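PDB 4A41: alpha-n-acetylglucosaminidase family protein from Clostridium perfringens, which probably hydrolyses terminal alpha-N-acetylglucosamine residues as a family 89 glycoside hydrolase, the fragment here being a family 32 carbohydrate-binding module that binds galactose. Local coordinates for residues A[74-79]-A[137-142]; A[83-88]-A[127-132]. All coordinates share one frame; numbering follows the deposited sequence.

Overall arrangement
Running from the N terminus, the chain lays down strand 71-77, turns at Gly78 and Gly79 and at once enters strand 80-89 of the other sheet. Strands 102-107 and 113-120 follow, then strand 128-137 returns to pair with 80-89; this is contact 2, which closes a loop of 38 residues. A second corner at Thr138 leads into strand 139-144, which pairs with 71-77 as contact 1, so contact 2 is nested inside the loop that contact 1 closes. Contact 1 belongs to the five-stranded sheet and contact 2 to the four-stranded one, and the two sheets meet where Val140 packs on Ile83 and Phe86 and Leu142 on Tyr88.

Contact 1 of 2, residues A[74-79]-A[137-142]; sequences TLELGG and ATHVKL
Glu76 and His139 are a non-hydrogen-bonded antiparallel pair, and the glutamate side chain runs past the imidazole. Glu76 CB sits 3.7 Å from His139 CD2. With CG anti to the backbone N (chi1 -177°), the next carbon reaches the far end of the ring, Glu76 CG lying 3.4 Å from His139 NE2. A bend at chi2 then turns the carboxylate away from the ring, toward Gly78, its plane 60° from that of the ring. Glu76 OE2 takes the Gly78 N-H at 2.8 Å in a bent bond, from above the carboxylate plane, and a water lies between Glu76 OE2 and Thr138 O. The ring's rotation is fixed at ND1, which shares a hydrogen bond with Thr138 OG1 in the ring plane; that hydroxyl also bonds to Ser107 O.

The strands are neighbours in the five-stranded sheet of the F5/8 type C beta sandwich, and Thr138 and His139 form a classic beta bulge opposite Ser107. Leu75 and Val140 exchange two backbone hydrogen bonds, and Leu77 N adds a nearly straight one to Thr138 O (2.8 Å). Leu77, buried, packs CD1 4.1 Å from Val140 CG2. Thr74 OG1 rests against the aliphatic chain of Lys141, 3.6 Å from CE.

Contact 2 of 2, residues A[83-88]-A[127-132]; sequences INKFTY and LKTLKF
Phe132 turns its ring against the backbone of 83-88: chi1 of 37° puts CG between the backbone N and the carbonyl carbon, and the ring lies against the peptide backbone. Asn84 C sits over one ring face, 3.4 Å from Phe132 CE1, near the rim. Phe86 CB meets the ring edge in plane, 3.9 Å from Phe132 CE2, and Ile83 CG1 comes within 4.0 Å of CE1. The Phe132 N-H reaches Asn84 O from well above the carbonyl plane, whereas Leu130 N meets Phe86 O nearly head-on to the carbonyl, at 2.8 Å.

Phe86 and Leu130 send their side chains the same way into the interior, touching at Phe86 CD2 and Leu130 CD1 (4.1 Å). Beside them Tyr88 presents a ring edge to the methylenes of Lys128, with CD2 3.8 Å from CG. Bends at chi2 and chi4 bring the lysine ammonium to Ser126 O, while Tyr88 OH is held by Ser153 O and Ile99 N. On the other face Thr87 CG2 lies 3.6 Å from Thr129 OG1. Lys85 runs its methylenes alongside those of Lys131, Lys85 NZ ending 5.7 Å from Lys131 NZ; Lys85 also has a cation-pi contact with Phe160.

One face, with Phe86, Tyr88 and Leu130, packs on the other sheet; the other carries Lys85, Thr87, Thr129 and Lys131, as in one sheet of a beta sandwich, here the four-stranded sheet of the F5/8 type C, or CBM32, fold, with 128-137 as one of its edge strands.

Contact 1 of 2, residues A[74-79]-A[137-142]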
loop_
_atom_site.group_PDB
_atom_site.type_symbol
_atom_site.label_atom_id
_atom_site.label_comp_id
_atom_site.label_asym_id
_atom_site.label_seq_id
_atom_site.Cartn_x
_atom_site.Cartn_y
_atom_site.Cartn_z
ATOM N N THR A 74 0.950 -4.128 4.469
ATOM C CA THR A 74 1.361 -5.420 3.886
ATOM C C THR A 74 0.144 -6.158 3.333
ATOM O O THR A 74 -0.888 -6.284 4.015
ATOM C CB THR A 74 2.048 -6.299 4.948
ATOM O OG1 THR A 74 3.231 -5.641 5.383
ATOM C CG2 THR A 74 2.429 -7.662 4.352
ATOM N N LEU A 75 0.285 -6.659 2.104
ATOM C CA LEU A 75 -0.719 -7.522 1.511
ATOM C C LEU A 75 -0.204 -8.950 1.515
ATOM O O LEU A 75 0.815 -9.249 0.866
ATOM C CB LEU A 75 -1.002 -7.052 0.079
ATOM C CG LEU A 75 -1.369 -5.577 -0.086
ATOM C CD1 LEU A 75 -1.679 -5.338 -1.567
ATOM C CD2 LEU A 75 -2.522 -5.141 0.838
ATOM N N GLU A 76 -0.905 -9.821 2.237
ATOM C CA GLU A 76 -0.662 -11.265 2.122
ATOM C C GLU A 76 -1.479 -11.709 0.909
ATOM O O GLU A 76 -2.702 -11.515 0.869
ATOM C CB GLU A 76 -1.095 -11.973 3.388
ATOM C CG GLU A 76 -0.815 -13.484 3.407
ATOM C CD GLU A 76 -2.018 -14.264 2.960
ATOM O OE1 GLU A 76 -3.099 -14.130 3.594
ATOM O OE2 GLU A 76 -1.897 -15.046 1.987
ATOM N N LEU A 77 -0.797 -12.299 -0.069
ATOM C CA LEU A 77 -1.370 -12.441 -1.445
ATOM C C LEU A 77 -2.396 -13.558 -1.659
ATOM O O LEU A 77 -3.113 -13.541 -2.651
ATOM C CB LEU A 77 -0.235 -12.608 -2.478
ATOM C CG LEU A 77 0.774 -11.447 -2.581
ATOM C CD1 LEU A 77 1.769 -11.749 -3.651
ATOM C CD2 LEU A 77 0.072 -10.136 -2.908
ATOM N N GLY A 78 -2.392 -14.541 -0.760
ATOM C CA GLY A 78 -3.231 -15.720 -0.919
ATOM C C GLY A 78 -2.541 -16.832 -1.671
ATOM O O GLY A 78 -3.199 -17.779 -2.119
ATOM N N GLY A 79 -1.229 -16.733 -1.808
ATOM C CA GLY A 79 -0.398 -17.748 -2.444
ATOM C C GLY A 79 1.000 -17.192 -2.643
ATOM O O GLY A 79 1.304 -16.035 -2.245
ATOM N N ALA A 137 6.829 -14.106 -4.188
ATOM C CA ALA A 137 6.367 -13.452 -2.953
ATOM C C ALA A 137 5.074 -14.065 -2.466
ATOM O O ALA A 137 4.186 -14.336 -3.278
ATOM C CB ALA A 137 6.145 -11.935 -3.196
ATOM N N THR A 138 4.957 -14.226 -1.148
ATOM C CA THR A 138 3.660 -14.462 -0.504
ATOM C C THR A 138 3.065 -13.198 0.095
ATOM O O THR A 138 1.862 -13.152 0.400
ATOM C CB THR A 138 3.757 -15.499 0.639
ATOM O OG1 THR A 138 4.783 -15.129 1.580
ATOM C CG2 THR A 138 4.098 -16.882 0.052
ATOM N N HIS A 139 3.901 -12.168 0.246
ATOM C CA HIS A 139 3.506 -10.901 0.885
ATOM C C HIS A 139 4.217 -9.779 0.168
ATOM O O HIS A 139 5.387 -9.917 -0.217
ATOM C CB HIS A 139 3.964 -10.815 2.353
ATOM C CG HIS A 139 3.355 -11.837 3.261
ATOM N ND1 HIS A 139 3.655 -13.180 3.189
ATOM C CD2 HIS A 139 2.484 -11.701 4.292
ATOM C CE1 HIS A 139 2.974 -13.832 4.114
ATOM N NE2 HIS A 139 2.246 -12.959 4.790
ATOM N N VAL A 140 3.528 -8.646 0.032
ATOM C CA VAL A 140 4.091 -7.413 -0.496
ATOM C C VAL A 140 3.824 -6.278 0.477
ATOM O O VAL A 140 2.697 -6.110 0.924
ATOM C CB VAL A 140 3.470 -7.064 -1.882
ATOM C CG1 VAL A 140 4.003 -5.732 -2.424
ATOM C CG2 VAL A 140 3.734 -8.184 -2.868
ATOM N N LYS A 141 4.870 -5.517 0.790
ATOM C CA LYS A 141 4.783 -4.455 1.784
ATOM C C LYS A 141 5.128 -3.140 1.099
ATOM O O LYS A 141 6.214 -2.949 0.517
ATOM C CB LYS A 141 5.723 -4.711 2.973
ATOM C CG LYS A 141 5.751 -3.537 3.974
ATOM C CD LYS A 141 6.834 -3.676 5.057
ATOM C CE LYS A 141 6.683 -4.935 5.887
ATOM N NZ LYS A 141 7.701 -4.861 7.007
ATOM N N LEU A 142 4.197 -2.210 1.167
ATOM C CA LEU A 142 4.451 -0.841 0.716
ATOM C C LEU A 142 4.823 0.042 1.915
ATOM O O LEU A 142 4.018 0.202 2.848
ATOM C CB LEU A 142 3.239 -0.235 -0.010
ATOM C CG LEU A 142 3.406 1.226 -0.456
ATOM C CD1 LEU A 142 4.508 1.406 -1.483
ATOM C CD2 LEU A 142 2.048 1.727 -0.996
HETATM O O HOH W 1 0.206 -15.527 0.735
#

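Contact 2 of 2, residues A[83-88]-A[127-132]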
loop_
_atom_site.group_PDB
_atom_site.type_symbol
_atom_site.label_atom_id
_atom_site.label_comp_id
_atom_site.label_asym_id
_atom_site.label_seq_id
_atom_site.Cartn_x
_atom_site.Cartn_y
_atom_site.Cartn_z
ATOM N N ILE A 83 5.689 -12.232 -9.083
ATOM C CA ILE A 83 5.081 -10.930 -9.317
ATOM C C ILE A 83 6.013 -10.011 -10.069
ATOM O O ILE A 83 7.245 -10.120 -9.947
ATOM C CB ILE A 83 4.593 -10.290 -7.978
ATOM C CG1 ILE A 83 5.756 -10.046 -7.002
ATOM C CG2 ILE A 83 3.456 -11.130 -7.377
ATOM C CD1 ILE A 83 5.425 -9.015 -5.868
ATOM N N ASN A 84 5.438 -9.086 -10.829
ATOM C CA ASN A 84 6.283 -8.183 -11.611
ATOM C C ASN A 84 5.785 -6.767 -11.709
ATOM O O ASN A 84 6.410 -5.965 -12.371
ATOM C CB ASN A 84 6.478 -8.764 -13.009
ATOM C CG ASN A 84 5.189 -9.119 -13.634
ATOM O OD1 ASN A 84 4.307 -8.267 -13.796
ATOM N ND2 ASN A 84 5.003 -10.424 -13.896
ATOM N N LYS A 85 4.635 -6.468 -11.096
ATOM C CA LYS A 85 4.119 -5.098 -11.149
ATOM C C LYS A 85 3.273 -4.822 -9.902
ATOM O O LYS A 85 2.707 -5.744 -9.306
ATOM C CB LYS A 85 3.317 -4.897 -12.451
ATOM C CG LYS A 85 2.718 -3.491 -12.638
ATOM C CD LYS A 85 2.170 -3.328 -14.057
ATOM C CE LYS A 85 0.793 -3.911 -14.238
ATOM N NZ LYS A 85 0.122 -3.446 -15.519
ATOM N N PHE A 86 3.218 -3.553 -9.522
ATOM C CA PHE A 86 2.466 -3.111 -8.359
ATOM C C PHE A 86 1.885 -1.751 -8.662
ATOM O O PHE A 86 2.594 -0.901 -9.198
ATOM C CB PHE A 86 3.402 -3.028 -7.141
ATOM C CG PHE A 86 2.720 -2.543 -5.876
ATOM C CD1 PHE A 86 2.128 -3.450 -4.992
ATOM C CD2 PHE A 86 2.737 -1.179 -5.536
ATOM C CE1 PHE A 86 1.543 -3.025 -3.824
ATOM C CE2 PHE A 86 2.129 -0.731 -4.354
ATOM C CZ PHE A 86 1.528 -1.646 -3.505
ATOM N N THR A 87 0.609 -1.522 -8.346
ATOM C CA THR A 87 0.064 -0.184 -8.578
ATOM C C THR A 87 -0.482 0.392 -7.287
ATOM O O THR A 87 -1.043 -0.342 -6.455
ATOM C CB THR A 87 -1.028 -0.158 -9.678
ATOM O OG1 THR A 87 -2.152 -0.978 -9.289
ATOM C CG2 THR A 87 -0.438 -0.645 -11.041
ATOM N N TYR A 88 -0.261 1.703 -7.128
ATOM C CA TYR A 88 -0.730 2.461 -5.985
ATOM C C TYR A 88 -1.671 3.530 -6.509
ATOM O O TYR A 88 -1.237 4.402 -7.275
ATOM C CB TYR A 88 0.484 3.097 -5.275
ATOM C CG TYR A 88 0.168 4.243 -4.340
ATOM C CD1 TYR A 88 -0.548 4.035 -3.167
ATOM C CD2 TYR A 88 0.577 5.536 -4.652
ATOM C CE1 TYR A 88 -0.831 5.102 -2.296
ATOM C CE2 TYR A 88 0.273 6.615 -3.788
ATOM C CZ TYR A 88 -0.435 6.378 -2.623
ATOM O OH TYR A 88 -0.732 7.402 -1.741
ATOM N N LEU A 127 -2.517 7.377 -10.689
ATOM C CA LEU A 127 -2.046 6.008 -10.456
ATOM C C LEU A 127 -0.540 5.970 -10.574
ATOM O O LEU A 127 0.045 6.511 -11.552
ATOM C CB LEU A 127 -2.652 5.041 -11.481
ATOM C CG LEU A 127 -2.381 3.555 -11.256
ATOM C CD1 LEU A 127 -3.162 3.049 -10.022
ATOM C CD2 LEU A 127 -2.730 2.745 -12.502
ATOM N N LYS A 128 0.096 5.340 -9.594
ATOM C CA LYS A 128 1.545 5.170 -9.604
ATOM C C LYS A 128 1.831 3.691 -9.838
ATOM O O LYS A 128 1.351 2.811 -9.095
ATOM C CB LYS A 128 2.200 5.635 -8.287
ATOM C CG LYS A 128 1.886 7.080 -7.827
ATOM C CD LYS A 128 2.098 8.106 -8.978
ATOM C CE LYS A 128 2.043 9.561 -8.441
ATOM N NZ LYS A 128 0.723 9.867 -7.741
ATOM N N THR A 129 2.643 3.408 -10.859
ATOM C CA THR A 129 2.929 2.025 -11.228
ATOM C C THR A 129 4.403 1.687 -11.054
ATOM O O THR A 129 5.294 2.448 -11.490
ATOM C CB THR A 129 2.522 1.791 -12.705
ATOM O OG1 THR A 129 1.123 2.049 -12.847
ATOM C CG2 THR A 129 2.836 0.376 -13.169
ATOM N N LEU A 130 4.640 0.542 -10.429
ATOM C CA LEU A 130 6.003 -0.021 -10.299
ATOM C C LEU A 130 6.085 -1.278 -11.115
ATOM O O LEU A 130 5.199 -2.123 -11.070
ATOM C CB LEU A 130 6.352 -0.330 -8.842
ATOM C CG LEU A 130 6.222 0.844 -7.856
ATOM C CD1 LEU A 130 6.378 0.371 -6.431
ATOM C CD2 LEU A 130 7.237 1.933 -8.194
ATOM N N LYS A 131 7.166 -1.397 -11.888
ATOM C CA LYS A 131 7.432 -2.622 -12.663
ATOM C C LYS A 131 8.820 -3.064 -12.302
ATOM O O LYS A 131 9.745 -2.249 -12.263
ATOM C CB LYS A 131 7.368 -2.339 -14.158
ATOM C CG LYS A 131 5.981 -1.938 -14.587
ATOM C CD LYS A 131 6.011 -1.371 -15.984
ATOM C CE LYS A 131 4.588 -1.233 -16.492
ATOM N NZ LYS A 131 4.575 -0.941 -17.962
ATOM N N PHE A 132 8.987 -4.342 -12.009
ATOM C CA PHE A 132 10.273 -4.793 -11.469
ATOM C C PHE A 132 10.569 -6.222 -11.909
ATOM O O PHE A 132 9.682 -6.920 -12.372
ATOM C CB PHE A 132 10.266 -4.703 -9.923
ATOM C CG PHE A 132 8.938 -5.072 -9.314
ATOM C CD1 PHE A 132 8.567 -6.412 -9.153
ATOM C CD2 PHE A 132 8.044 -4.068 -8.940
ATOM C CE1 PHE A 132 7.318 -6.748 -8.620
ATOM C CE2 PHE A 132 6.788 -4.391 -8.410
ATOM C CZ PHE A 132 6.422 -5.713 -8.235
#